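Local coordinates for protein methyltransferase (Pyrococcus horikoshii, PDB 1IXK) that probably methylates cytidine in RNA at carbon 5, using S-adenosyl-L-methionine as the methyl donor, at residues 110-115 and 133-138; 119-124 and 184-189; 140-145 and 166-171; 145-150 and 172-177; 241-246 and 309-314. All coordinates share one frame; numbering follows the deposited sequence.

Contact 1. Residues 110-115 and 133-138; sequences PPVALD and TSYLAQ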
# COMPACT_ATOMS: atom_id res chain seq x y z
N PRO A 110 -1.98 -0.94 4.21
CA PRO A 110 -3.16 -0.13 3.89
C PRO A 110 -4.51 -0.69 4.33
O PRO A 110 -5.28 -0.00 5.01
CB PRO A 110 -3.06 0.05 2.37
CG PRO A 110 -1.58 0.10 2.16
CD PRO A 110 -1.09 -1.05 3.04
N PRO A 111 -4.83 -1.94 3.96
CA PRO A 111 -6.13 -2.49 4.38
C PRO A 111 -6.29 -2.54 5.89
O PRO A 111 -7.35 -2.21 6.43
CB PRO A 111 -6.13 -3.90 3.78
CG PRO A 111 -5.15 -3.83 2.67
CD PRO A 111 -4.07 -2.93 3.17
N VAL A 112 -5.24 -2.97 6.58
CA VAL A 112 -5.28 -3.07 8.04
C VAL A 112 -5.44 -1.69 8.67
O VAL A 112 -6.22 -1.51 9.60
CB VAL A 112 -4.00 -3.76 8.57
CG1 VAL A 112 -4.02 -3.80 10.10
CG2 VAL A 112 -3.89 -5.18 8.01
N ALA A 113 -4.70 -0.71 8.15
CA ALA A 113 -4.80 0.65 8.67
C ALA A 113 -6.21 1.21 8.47
O ALA A 113 -6.74 1.90 9.34
CB ALA A 113 -3.77 1.56 7.98
N LEU A 114 -6.83 0.91 7.32
CA LEU A 114 -8.18 1.40 7.04
C LEU A 114 -9.16 0.79 8.03
O LEU A 114 -10.16 1.41 8.40
CB LEU A 114 -8.59 1.07 5.61
CG LEU A 114 -9.92 1.69 5.15
CD1 LEU A 114 -9.86 3.21 5.32
CD2 LEU A 114 -10.18 1.33 3.69
N ASP A 115 -8.87 -0.44 8.45
CA ASP A 115 -9.68 -1.15 9.44
C ASP A 115 -11.17 -1.17 9.13
O ASP A 115 -11.98 -0.74 9.96
CB ASP A 115 -9.45 -0.49 10.81
CG ASP A 115 -9.90 -1.37 11.97
OD1 ASP A 115 -10.15 -0.80 13.05
OD2 ASP A 115 -9.98 -2.61 11.81
N THR A 133 -7.88 -5.74 -1.95
CA THR A 133 -9.34 -5.80 -1.95
C THR A 133 -9.82 -7.01 -1.16
O THR A 133 -10.78 -6.91 -0.39
CB THR A 133 -9.88 -5.89 -3.38
OG1 THR A 133 -9.25 -4.88 -4.19
CG2 THR A 133 -11.39 -5.65 -3.38
N SER A 134 -9.17 -8.16 -1.34
CA SER A 134 -9.56 -9.37 -0.62
C SER A 134 -9.19 -9.26 0.87
O SER A 134 -9.83 -9.88 1.72
CB SER A 134 -8.92 -10.61 -1.26
OG SER A 134 -7.51 -10.49 -1.38
N TYR A 135 -8.19 -8.45 1.18
CA TYR A 135 -7.81 -8.28 2.58
C TYR A 135 -8.95 -7.51 3.25
O TYR A 135 -9.39 -7.85 4.35
CB TYR A 135 -6.49 -7.51 2.71
CG TYR A 135 -5.73 -7.76 4.01
CD1 TYR A 135 -4.36 -7.52 4.09
CD2 TYR A 135 -6.38 -8.27 5.14
CE1 TYR A 135 -3.65 -7.78 5.26
CE2 TYR A 135 -5.67 -8.53 6.32
CZ TYR A 135 -4.30 -8.29 6.37
OH TYR A 135 -3.58 -8.56 7.52
N LEU A 136 -9.44 -6.47 2.57
CA LEU A 136 -10.56 -5.68 3.10
C LEU A 136 -11.74 -6.61 3.36
O LEU A 136 -12.42 -6.50 4.38
CB LEU A 136 -10.99 -4.59 2.11
CG LEU A 136 -9.99 -3.50 1.74
CD1 LEU A 136 -10.58 -2.65 0.61
CD2 LEU A 136 -9.67 -2.63 2.96
N ALA A 137 -11.98 -7.52 2.42
CA ALA A 137 -13.08 -8.46 2.55
C ALA A 137 -13.01 -9.35 3.79
O ALA A 137 -14.02 -9.54 4.47
CB ALA A 137 -13.17 -9.34 1.29
N GLN A 138 -11.84 -9.90 4.10
CA GLN A 138 -11.75 -10.76 5.27
C GLN A 138 -11.83 -9.94 6.56
O GLN A 138 -12.35 -10.41 7.57
CB GLN A 138 -10.49 -11.64 5.22
CG GLN A 138 -9.14 -10.95 5.36
CD GLN A 138 -7.98 -11.93 5.24
OE1 GLN A 138 -7.72 -12.47 4.17
NE2 GLN A 138 -7.29 -12.16 6.35
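P111 and L136 mark the closest backbone approach of two helices, with CA atoms 5.6 Å apart. The segment axes, 110-114 and 133-138, pass 9.1 Å from each other and run at 35°, nearer parallel than crossed. No hydrogen bond joins them; the contact is mainly apolar. The P111 ring packs against two side chains of the other helix. Its CB lies 3.8 Å from Y135 CB, and the two side chains cross at about a right angle. The same P111 CB also lies 3.8 Å from L136 CD2. This L136 methyl also meets L114 CD2 at 4.1 Å. Both helices pack on the central sheet of the class I methyltransferase fold: L114 and L136 both rest on L192 of strand 188-194. The predicted S-adenosyl-L-methionine site runs into the start of helix 131-139, and P111 lies close to its K132. Further out, CG of Y135 stands anti to the backbone N (chi1 -156°), and the ring extends past P111 to V112. There V112 CG2 sits 3.4 Å from Y135 OH and 3.5 Å from Y135 CZ. The hydroxyl has its polar partner elsewhere, in a hydrogen bond with E78.

Contact 2. Residues 119-124 and 184-189; sequences GEIVAD and LNVEFD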
# COMPACT_ATOMS: atom_id res chain seq x y z
N GLY A 119 -20.18 -4.84 7.63
CA GLY A 119 -21.36 -4.02 7.38
C GLY A 119 -21.11 -2.65 6.76
O GLY A 119 -22.05 -2.00 6.30
N GLU A 120 -19.86 -2.21 6.72
CA GLU A 120 -19.58 -0.90 6.15
C GLU A 120 -19.57 -0.87 4.63
O GLU A 120 -19.43 -1.91 3.98
CB GLU A 120 -18.25 -0.37 6.69
CG GLU A 120 -18.24 -0.15 8.19
CD GLU A 120 -17.06 0.67 8.66
OE1 GLU A 120 -15.92 0.32 8.30
OE2 GLU A 120 -17.27 1.67 9.38
N ILE A 121 -19.74 0.32 4.07
CA ILE A 121 -19.73 0.55 2.63
C ILE A 121 -18.33 1.06 2.32
O ILE A 121 -17.96 2.17 2.69
CB ILE A 121 -20.77 1.60 2.23
CG1 ILE A 121 -22.14 1.18 2.76
CG2 ILE A 121 -20.80 1.76 0.71
CD1 ILE A 121 -22.56 -0.23 2.34
N VAL A 122 -17.55 0.23 1.62
CA VAL A 122 -16.16 0.54 1.33
C VAL A 122 -15.82 0.54 -0.16
O VAL A 122 -16.48 -0.13 -0.95
CB VAL A 122 -15.26 -0.51 2.03
CG1 VAL A 122 -13.79 -0.22 1.79
CG2 VAL A 122 -15.56 -0.53 3.53
N ALA A 123 -14.80 1.31 -0.52
CA ALA A 123 -14.34 1.37 -1.90
C ALA A 123 -12.83 1.21 -1.98
O ALA A 123 -12.10 1.77 -1.16
CB ALA A 123 -14.76 2.69 -2.56
N ASP A 124 -12.36 0.43 -2.95
CA ASP A 124 -10.93 0.27 -3.18
C ASP A 124 -10.74 1.04 -4.49
O ASP A 124 -11.26 0.64 -5.52
CB ASP A 124 -10.55 -1.20 -3.38
CG ASP A 124 -9.05 -1.40 -3.47
OD1 ASP A 124 -8.33 -0.42 -3.78
OD2 ASP A 124 -8.57 -2.54 -3.23
N LEU A 184 -21.72 6.81 -8.93
CA LEU A 184 -22.47 5.77 -8.25
C LEU A 184 -23.47 6.37 -7.27
O LEU A 184 -24.42 5.71 -6.85
CB LEU A 184 -21.52 4.84 -7.48
CG LEU A 184 -20.65 3.83 -8.23
CD1 LEU A 184 -19.73 4.52 -9.22
CD2 LEU A 184 -19.84 3.05 -7.20
N ASN A 185 -23.26 7.64 -6.92
CA ASN A 185 -24.12 8.33 -5.97
C ASN A 185 -24.20 7.55 -4.66
O ASN A 185 -25.25 7.49 -4.02
CB ASN A 185 -25.53 8.51 -6.55
CG ASN A 185 -25.61 9.65 -7.54
OD1 ASN A 185 -26.65 9.89 -8.15
ND2 ASN A 185 -24.50 10.37 -7.70
N VAL A 186 -23.08 6.96 -4.27
CA VAL A 186 -22.99 6.20 -3.03
C VAL A 186 -22.09 6.94 -2.04
O VAL A 186 -21.07 7.51 -2.43
CB VAL A 186 -22.41 4.79 -3.28
CG1 VAL A 186 -22.14 4.09 -1.95
CG2 VAL A 186 -23.38 3.97 -4.11
N GLU A 187 -22.47 6.94 -0.77
CA GLU A 187 -21.69 7.59 0.28
C GLU A 187 -20.91 6.47 0.98
O GLU A 187 -21.50 5.49 1.42
CB GLU A 187 -22.61 8.28 1.29
CG GLU A 187 -23.68 7.37 1.89
CD GLU A 187 -24.66 6.85 0.85
OE1 GLU A 187 -25.39 7.66 0.25
OE2 GLU A 187 -24.69 5.62 0.62
N PHE A 188 -19.60 6.63 1.09
CA PHE A 188 -18.75 5.60 1.68
C PHE A 188 -18.31 5.82 3.11
O PHE A 188 -18.08 6.95 3.54
CB PHE A 188 -17.50 5.41 0.81
CG PHE A 188 -17.80 4.83 -0.54
CD1 PHE A 188 -17.81 3.45 -0.74
CD2 PHE A 188 -18.10 5.66 -1.62
CE1 PHE A 188 -18.12 2.91 -1.98
CE2 PHE A 188 -18.41 5.13 -2.87
CZ PHE A 188 -18.42 3.74 -3.05
N ASP A 189 -18.17 4.72 3.85
CA ASP A 189 -17.70 4.75 5.23
C ASP A 189 -16.17 4.77 5.21
O ASP A 189 -15.54 5.46 6.00
CB ASP A 189 -18.13 3.50 6.01
CG ASP A 189 -19.62 3.43 6.24
OD1 ASP A 189 -20.18 4.40 6.78
OD2 ASP A 189 -20.22 2.39 5.90
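I121 and F188 bring the two backbones together, CA to CA 5.2 Å, but 120-123 and 186-189 head 115° apart, and the second segment turns a corner at D189. D189 grips I121 twice. Its backbone N donates to I121 O at 2.8 Å, in the plane of that carbonyl. Its carboxylate accepts in turn: I121 N donates to D189 OD2, also at 2.8 Å and nearly straight (173°). This N-H meets the anti side of OD2, slightly out of the carboxylate plane. The carboxylates of E120 and D189 stack with planes 12° apart, E120 OE2 4.6 Å from D189 OD2. Such like charges would probably repel, but each acid has a lysine: E120 bridges to K190, D189 to K237. An alanine in place of D189 would probably leave I121 N without its carboxylate acceptor and K237 without its salt-bridge mate. Just before the corner, the F188 ring has contacts on both faces. A123 CB makes a CH-pi contact over one face, 3.8 Å from the ring centroid. V186 CG1 lies over the opposite face, offset toward the rim. I121 CG2 reaches both V186 CG1 (3.8 Å) and F188 CD1 (3.7 Å). Here strand 188-194 enters the sheet beside strand 121-124, two neighbouring parallel strands of the Rossmann-like core found in class I methyltransferases.

Contact 3. Residues 140-145 and 166-171; sequences MRNDGV and LGVLNV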
# COMPACT_ATOMS: atom_id res chain seq x y z
N MSE A 140 -13.66 -7.46 6.90
CA MSE A 140 -15.09 -7.16 7.01
C MSE A 140 -15.90 -8.43 7.24
O MSE A 140 -17.12 -8.39 7.36
CB MSE A 140 -15.57 -6.44 5.73
CG MSE A 140 -14.88 -5.09 5.49
SE MSE A 140 -15.10 -4.39 3.81
CE MSE A 140 -16.73 -3.82 3.92
N ARG A 141 -15.20 -9.57 7.30
CA ARG A 141 -15.84 -10.86 7.52
C ARG A 141 -17.01 -11.13 6.56
O ARG A 141 -18.08 -11.60 6.97
CB ARG A 141 -16.30 -10.96 8.97
CG ARG A 141 -15.15 -10.80 9.95
CD ARG A 141 -15.58 -10.90 11.39
NE ARG A 141 -14.44 -10.75 12.29
CZ ARG A 141 -14.50 -10.89 13.61
NH1 ARG A 141 -15.65 -11.20 14.20
NH2 ARG A 141 -13.40 -10.74 14.35
N ASN A 142 -16.78 -10.84 5.29
CA ASN A 142 -17.78 -11.04 4.24
C ASN A 142 -19.12 -10.36 4.48
O ASN A 142 -20.16 -10.82 4.02
CB ASN A 142 -18.01 -12.54 3.99
CG ASN A 142 -17.21 -13.06 2.80
OD1 ASN A 142 -16.91 -12.31 1.88
ND2 ASN A 142 -16.89 -14.34 2.82
N ASP A 143 -19.09 -9.25 5.22
CA ASP A 143 -20.30 -8.48 5.48
C ASP A 143 -19.98 -7.10 4.94
O ASP A 143 -18.81 -6.80 4.68
CB ASP A 143 -20.59 -8.41 6.99
CG ASP A 143 -21.87 -7.67 7.30
OD1 ASP A 143 -22.71 -7.53 6.39
OD2 ASP A 143 -22.05 -7.23 8.46
N GLY A 144 -20.99 -6.26 4.75
CA GLY A 144 -20.74 -4.94 4.20
C GLY A 144 -20.57 -5.06 2.69
O GLY A 144 -20.93 -6.09 2.12
N VAL A 145 -20.03 -4.03 2.05
CA VAL A 145 -19.82 -4.06 0.61
C VAL A 145 -18.53 -3.36 0.21
O VAL A 145 -18.15 -2.36 0.82
CB VAL A 145 -20.98 -3.36 -0.15
CG1 VAL A 145 -20.78 -3.52 -1.66
CG2 VAL A 145 -22.31 -3.94 0.27
N LEU A 166 -10.78 -17.50 -2.81
CA LEU A 166 -10.66 -17.02 -1.43
C LEU A 166 -11.98 -17.03 -0.66
O LEU A 166 -11.99 -16.80 0.54
CB LEU A 166 -10.08 -15.60 -1.42
CG LEU A 166 -8.67 -15.45 -2.01
CD1 LEU A 166 -8.29 -13.97 -2.10
CD2 LEU A 166 -7.68 -16.21 -1.15
N GLY A 167 -13.08 -17.28 -1.36
CA GLY A 167 -14.38 -17.31 -0.70
C GLY A 167 -14.91 -15.93 -0.36
O GLY A 167 -15.70 -15.78 0.57
N VAL A 168 -14.48 -14.92 -1.11
CA VAL A 168 -14.91 -13.55 -0.89
C VAL A 168 -16.28 -13.34 -1.54
O VAL A 168 -16.45 -13.58 -2.74
CB VAL A 168 -13.90 -12.56 -1.49
CG1 VAL A 168 -14.42 -11.13 -1.38
CG2 VAL A 168 -12.56 -12.71 -0.76
N LEU A 169 -17.25 -12.88 -0.75
CA LEU A 169 -18.61 -12.70 -1.24
C LEU A 169 -19.16 -11.28 -1.26
O LEU A 169 -20.26 -11.05 -1.76
CB LEU A 169 -19.57 -13.56 -0.39
CG LEU A 169 -19.23 -15.05 -0.24
CD1 LEU A 169 -20.13 -15.68 0.81
CD2 LEU A 169 -19.39 -15.73 -1.59
N ASN A 170 -18.40 -10.33 -0.72
CA ASN A 170 -18.89 -8.96 -0.63
C ASN A 170 -18.25 -7.90 -1.53
O ASN A 170 -18.38 -6.71 -1.26
CB ASN A 170 -18.78 -8.50 0.83
CG ASN A 170 -17.34 -8.43 1.29
OD1 ASN A 170 -16.43 -8.92 0.62
ND2 ASN A 170 -17.12 -7.82 2.46
N VAL A 171 -17.58 -8.33 -2.60
CA VAL A 171 -16.94 -7.38 -3.50
C VAL A 171 -17.73 -7.22 -4.79
O VAL A 171 -18.27 -8.20 -5.33
CB VAL A 171 -15.50 -7.81 -3.87
CG1 VAL A 171 -14.87 -6.80 -4.84
CG2 VAL A 171 -14.65 -7.93 -2.61
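N142 and N170 join two loops that lead from helices into parallel strands, at the N-terminal ends of two neighbouring strands of the Rossmann-like sheet. Both helices finish in a Schellman motif, with R141 and G167 at positive phi. A type I' turn from M140 to D143 overlaps the first and brings N142 up to the second loop. The N142 amide spans that loop with both its polar atoms. L169 N donates to N142 OD1 at 2.7 Å, from above the carbonyl plane, 38° out of it. N142 ND2 donates to G167 O at 2.9 Å, with the acceptor in the amide plane and the donor in the plane of the G167 carbonyl. These two bonds fix the rotation of the amide. L169 CB packs beside it, 3.7 Å from N142 OD1.

N170 answers from the other loop. Its CG, set between the backbone N and the carbonyl carbon (chi1 65°), lies against N142 CA. N170 ND2 donates to D143 O at 3.0 Å; it stands above that carbonyl plane, 48° out of it. N170 CB rests 3.5 Å from G144 O. The backbones come closest at V145, whose CA makes a CA-H...O contact of 3.5 Å with N170 O.

A137 of helix 131-139 touches both V168 and N170. V168 also reaches L163 of helix 153-166, while M140 and N170 lie on I146 of strand 145-149.

Contact 4. Residues 145-150 and 172-177; sequences VIYAFD and ILFHSS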
# COMPACT_ATOMS: atom_id res chain seq x y z
N VAL A 145 -20.03 -4.03 2.05
CA VAL A 145 -19.82 -4.06 0.61
C VAL A 145 -18.53 -3.36 0.21
O VAL A 145 -18.15 -2.36 0.82
CB VAL A 145 -20.98 -3.36 -0.15
CG1 VAL A 145 -20.78 -3.52 -1.66
CG2 VAL A 145 -22.31 -3.94 0.27
N ILE A 146 -17.86 -3.89 -0.80
CA ILE A 146 -16.63 -3.29 -1.29
C ILE A 146 -16.77 -3.06 -2.79
O ILE A 146 -16.98 -4.00 -3.54
CB ILE A 146 -15.41 -4.20 -1.10
CG1 ILE A 146 -15.15 -4.43 0.39
CG2 ILE A 146 -14.19 -3.56 -1.78
CD1 ILE A 146 -14.20 -5.59 0.66
N TYR A 147 -16.66 -1.80 -3.21
CA TYR A 147 -16.72 -1.47 -4.63
C TYR A 147 -15.28 -1.33 -5.12
O TYR A 147 -14.46 -0.68 -4.47
CB TYR A 147 -17.47 -0.15 -4.85
CG TYR A 147 -18.96 -0.22 -4.61
CD1 TYR A 147 -19.50 -0.06 -3.34
CD2 TYR A 147 -19.83 -0.46 -5.67
CE1 TYR A 147 -20.88 -0.13 -3.12
CE2 TYR A 147 -21.21 -0.53 -5.47
CZ TYR A 147 -21.73 -0.37 -4.20
OH TYR A 147 -23.09 -0.42 -4.00
N ALA A 148 -14.98 -1.93 -6.27
CA ALA A 148 -13.64 -1.85 -6.85
C ALA A 148 -13.78 -1.59 -8.35
O ALA A 148 -14.78 -1.96 -8.96
CB ALA A 148 -12.86 -3.13 -6.60
N PHE A 149 -12.76 -0.96 -8.93
CA PHE A 149 -12.76 -0.60 -10.35
C PHE A 149 -11.49 -1.03 -11.07
O PHE A 149 -10.38 -0.86 -10.55
CB PHE A 149 -12.92 0.92 -10.51
CG PHE A 149 -14.06 1.51 -9.74
CD1 PHE A 149 -14.03 1.59 -8.35
CD2 PHE A 149 -15.18 2.01 -10.40
CE1 PHE A 149 -15.08 2.16 -7.63
CE2 PHE A 149 -16.24 2.59 -9.70
CZ PHE A 149 -16.19 2.66 -8.31
N ASP A 150 -11.64 -1.56 -12.28
CA ASP A 150 -10.50 -1.97 -13.10
C ASP A 150 -10.87 -1.72 -14.56
O ASP A 150 -11.89 -2.22 -15.03
CB ASP A 150 -10.19 -3.46 -12.90
CG ASP A 150 -8.80 -3.84 -13.40
OD1 ASP A 150 -8.29 -3.19 -14.34
OD2 ASP A 150 -8.22 -4.81 -12.86
N ILE A 172 -17.83 -5.99 -5.28
CA ILE A 172 -18.51 -5.69 -6.53
C ILE A 172 -17.44 -5.07 -7.43
O ILE A 172 -16.82 -4.07 -7.07
CB ILE A 172 -19.66 -4.67 -6.34
CG1 ILE A 172 -20.74 -5.27 -5.42
CG2 ILE A 172 -20.27 -4.32 -7.69
CD1 ILE A 172 -21.93 -4.35 -5.20
N LEU A 173 -17.22 -5.67 -8.60
CA LEU A 173 -16.21 -5.19 -9.53
C LEU A 173 -16.81 -4.48 -10.73
O LEU A 173 -17.65 -5.04 -11.43
CB LEU A 173 -15.35 -6.35 -10.03
CG LEU A 173 -14.52 -7.13 -9.01
CD1 LEU A 173 -13.93 -8.37 -9.68
CD2 LEU A 173 -13.44 -6.24 -8.44
N PHE A 174 -16.37 -3.25 -10.97
CA PHE A 174 -16.86 -2.48 -12.11
C PHE A 174 -15.77 -2.31 -13.15
O PHE A 174 -14.60 -2.11 -12.82
CB PHE A 174 -17.34 -1.10 -11.66
CG PHE A 174 -18.54 -1.12 -10.77
CD1 PHE A 174 -19.57 -2.04 -10.99
CD2 PHE A 174 -18.67 -0.20 -9.74
CE1 PHE A 174 -20.70 -2.04 -10.20
CE2 PHE A 174 -19.81 -0.19 -8.93
CZ PHE A 174 -20.83 -1.11 -9.17
N HIS A 175 -16.15 -2.39 -14.42
CA HIS A 175 -15.21 -2.22 -15.51
C HIS A 175 -15.19 -0.74 -15.85
O HIS A 175 -15.85 -0.30 -16.80
CB HIS A 175 -15.65 -3.02 -16.74
CG HIS A 175 -14.67 -2.96 -17.87
ND1 HIS A 175 -15.04 -3.14 -19.19
CD2 HIS A 175 -13.34 -2.76 -17.88
CE1 HIS A 175 -13.97 -3.05 -19.96
NE2 HIS A 175 -12.92 -2.82 -19.19
N SER A 176 -14.44 0.02 -15.07
CA SER A 176 -14.34 1.46 -15.24
C SER A 176 -13.20 1.96 -14.36
O SER A 176 -12.61 1.18 -13.60
CB SER A 176 -15.66 2.12 -14.81
OG SER A 176 -15.59 3.53 -14.81
N SER A 177 -12.87 3.24 -14.47
CA SER A 177 -11.82 3.84 -13.65
C SER A 177 -12.44 4.30 -12.34
O SER A 177 -13.59 4.74 -12.32
CB SER A 177 -11.21 5.04 -14.38
OG SER A 177 -10.42 5.82 -13.50
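Three aromatic rings, Y147, F149 and F174, cluster on one face of a parallel strand pair. The F174 ring turns its edge toward the face of F149 in an offset edge-to-face pair, planes at 65° and F149 CE2 3.7 Å from F174 CD2. Y147 meets F174 rim to rim, with Y147 CD2 3.3 Å from F174 CE2. An alanine at F149 would probably open a gap beside F174 and leave that ring freer to turn. I172 continues this face: its CD1 touches both V145 CG1 (3.8 Å) and Y147 CE2 (3.9 Å). The strands, with helix 153-166 between them in the chain, form a right-handed beta-alpha-beta crossover of the Rossmann-like fold. Four backbone bonds join them. I172 N donates to I146 O, A148 N to I172 O, F174 N to A148 O and D150 N to F174 O; the first is 2.8 Å. On the opposite face A148 CB meets L173 CD2 at 3.7 Å, and L173 packs on L156 of helix 153-166. D150, predicted to bind S-adenosyl-L-methionine, follows directly after the first strand, and its carboxylate is held by D152 N and R155. H175 CD2 lies 3.2 Å from D150 O, in plane at the ring edge, while its NE2 bonds to V151 O.

Contact 5. Residues 241-246 and 309-314; sequences ILVYST and IAKIRK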
# COMPACT_ATOMS: atom_id res chain seq x y z
N ILE A 241 -13.31 7.54 6.81
CA ILE A 241 -11.86 7.39 6.76
C ILE A 241 -11.34 7.00 5.39
O ILE A 241 -11.93 6.15 4.71
CB ILE A 241 -11.39 6.30 7.76
CG1 ILE A 241 -11.95 6.57 9.15
CG2 ILE A 241 -9.85 6.23 7.77
CD1 ILE A 241 -11.45 7.84 9.80
N LEU A 242 -10.24 7.61 4.98
CA LEU A 242 -9.60 7.28 3.71
C LEU A 242 -8.14 7.02 4.01
O LEU A 242 -7.49 7.80 4.72
CB LEU A 242 -9.74 8.42 2.69
CG LEU A 242 -9.14 8.14 1.30
CD1 LEU A 242 -9.90 8.93 0.24
CD2 LEU A 242 -7.66 8.48 1.27
N VAL A 243 -7.61 5.92 3.50
CA VAL A 243 -6.21 5.62 3.70
C VAL A 243 -5.54 5.78 2.35
O VAL A 243 -5.97 5.21 1.34
CB VAL A 243 -5.98 4.19 4.25
CG1 VAL A 243 -4.52 3.80 4.09
CG2 VAL A 243 -6.37 4.15 5.71
N TYR A 244 -4.51 6.61 2.34
CA TYR A 244 -3.74 6.94 1.16
C TYR A 244 -2.36 6.31 1.25
O TYR A 244 -1.67 6.47 2.25
CB TYR A 244 -3.61 8.47 1.07
CG TYR A 244 -2.75 9.00 -0.05
CD1 TYR A 244 -1.37 9.05 0.06
CD2 TYR A 244 -3.34 9.49 -1.21
CE1 TYR A 244 -0.58 9.58 -0.96
CE2 TYR A 244 -2.57 10.02 -2.24
CZ TYR A 244 -1.19 10.07 -2.11
OH TYR A 244 -0.45 10.63 -3.12
N SER A 245 -1.96 5.59 0.21
CA SER A 245 -0.65 4.97 0.23
C SER A 245 -0.02 4.90 -1.15
O SER A 245 -0.73 4.88 -2.16
CB SER A 245 -0.74 3.55 0.82
OG SER A 245 -1.53 2.69 -0.00
N THR A 246 1.31 4.89 -1.18
CA THR A 246 2.05 4.79 -2.43
C THR A 246 3.32 3.99 -2.16
O THR A 246 3.68 3.74 -1.01
CB THR A 246 2.54 6.15 -2.95
OG1 THR A 246 3.71 6.53 -2.22
CG2 THR A 246 1.47 7.23 -2.78
N ILE A 309 2.29 6.02 3.82
CA ILE A 309 0.89 5.80 4.14
C ILE A 309 0.38 6.87 5.08
O ILE A 309 1.07 7.27 6.01
CB ILE A 309 0.67 4.41 4.79
CG1 ILE A 309 -0.82 4.22 5.09
CG2 ILE A 309 1.50 4.29 6.07
CD1 ILE A 309 -1.19 2.81 5.57
N ALA A 310 -0.85 7.32 4.84
CA ALA A 310 -1.49 8.33 5.68
C ALA A 310 -2.94 7.95 5.91
O ALA A 310 -3.62 7.46 5.01
CB ALA A 310 -1.41 9.70 5.02
N LYS A 311 -3.42 8.18 7.13
CA LYS A 311 -4.80 7.87 7.48
C LYS A 311 -5.55 9.18 7.66
O LYS A 311 -5.27 9.96 8.57
CB LYS A 311 -4.85 7.03 8.76
CG LYS A 311 -6.23 6.55 9.12
CD LYS A 311 -6.14 5.45 10.17
CE LYS A 311 -7.51 4.96 10.58
NZ LYS A 311 -7.41 3.66 11.32
N ILE A 312 -6.52 9.41 6.79
CA ILE A 312 -7.29 10.65 6.79
C ILE A 312 -8.74 10.51 7.27
O ILE A 312 -9.46 9.61 6.84
CB ILE A 312 -7.31 11.23 5.36
CG1 ILE A 312 -5.88 11.42 4.86
CG2 ILE A 312 -8.09 12.53 5.32
CD1 ILE A 312 -5.77 11.82 3.39
N ARG A 313 -9.16 11.40 8.16
CA ARG A 313 -10.54 11.41 8.64
C ARG A 313 -11.22 12.67 8.10
O ARG A 313 -10.67 13.77 8.20
CB ARG A 313 -10.60 11.41 10.18
CG ARG A 313 -12.03 11.42 10.71
CD ARG A 313 -12.12 11.34 12.23
NE ARG A 313 -13.51 11.48 12.65
CZ ARG A 313 -14.10 12.64 12.96
NH1 ARG A 313 -13.42 13.77 12.90
NH2 ARG A 313 -15.38 12.66 13.27
N LYS A 314 -12.41 12.52 7.53
CA LYS A 314 -13.14 13.66 6.98
C LYS A 314 -13.94 14.30 8.11
O LYS A 314 -14.65 13.63 8.84
CB LYS A 314 -14.08 13.20 5.86
CG LYS A 314 -14.84 14.32 5.15
CD LYS A 314 -15.57 13.76 3.92
CE LYS A 314 -16.39 14.83 3.20
NZ LYS A 314 -17.07 14.26 1.98
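I241 to S245 pair with I309 to R313 as antiparallel strands in the buried part of the central mixed sheet. On its other side strand 240-246 runs parallel to strand 188-194; strand 307-314 runs antiparallel to it, as the reversed last strand does in the class I methyltransferase fold. The segment axes approach to 4.7 Å at 166°. L242 with I312 and Y244 with A310 are the hydrogen-bonded pairs, each joined by two backbone bonds. L242 N to I312 O and I312 N to L242 O are both 2.8 Å. I241, V243 and S245 face helix 105-114, with K311 and I309 beside them, and S245 also touches D194, predicted to bind S-adenosyl-L-methionine. L242 and I312 point to the other face, where both touch L229 of helix 215-235. V243 uses both methyls: CG1 packs on I309 CD1 (3.8 Å) and CG2 on K311 CG (4.2 Å). K311 runs extended, CG anti to the backbone N (chi1 -175°), and its NZ bonds to A113 O on helix 105-114. I241 CG2 lies 3.9 Å from K311 CE along the way. R313 reaches outward to a salt bridge with E268, and by its stem I241 CD1 sits 3.7 Å from both R313 CB and R313 CG.

In the fold
Contacts 1 and 5 are buried and lie nearer the middle of the chain; contacts 2, 3 and 4 are partly buried, farther out. Contacts 2, 4 and 5 all belong to one sheet. Contact 2 touches contact 4 through V122 and Y147, and contact 5 through D189 and I241. Contact 1 lies over that sheet: T133 bonds to D124, and A113 to K311. Contacts 3 and 4 share V145 and tie the same helix-strand units, at the loops and along the strands. The chemistry follows place. Contact 1 has no hydrogen bond across it and is mainly apolar. Contact 3 relies on asparagine amides, and contact 2 mixes carboxylates with a ring. Contacts 4 and 5 pair strands by backbone bonds, adding an aromatic cluster and aliphatic side chains respectively.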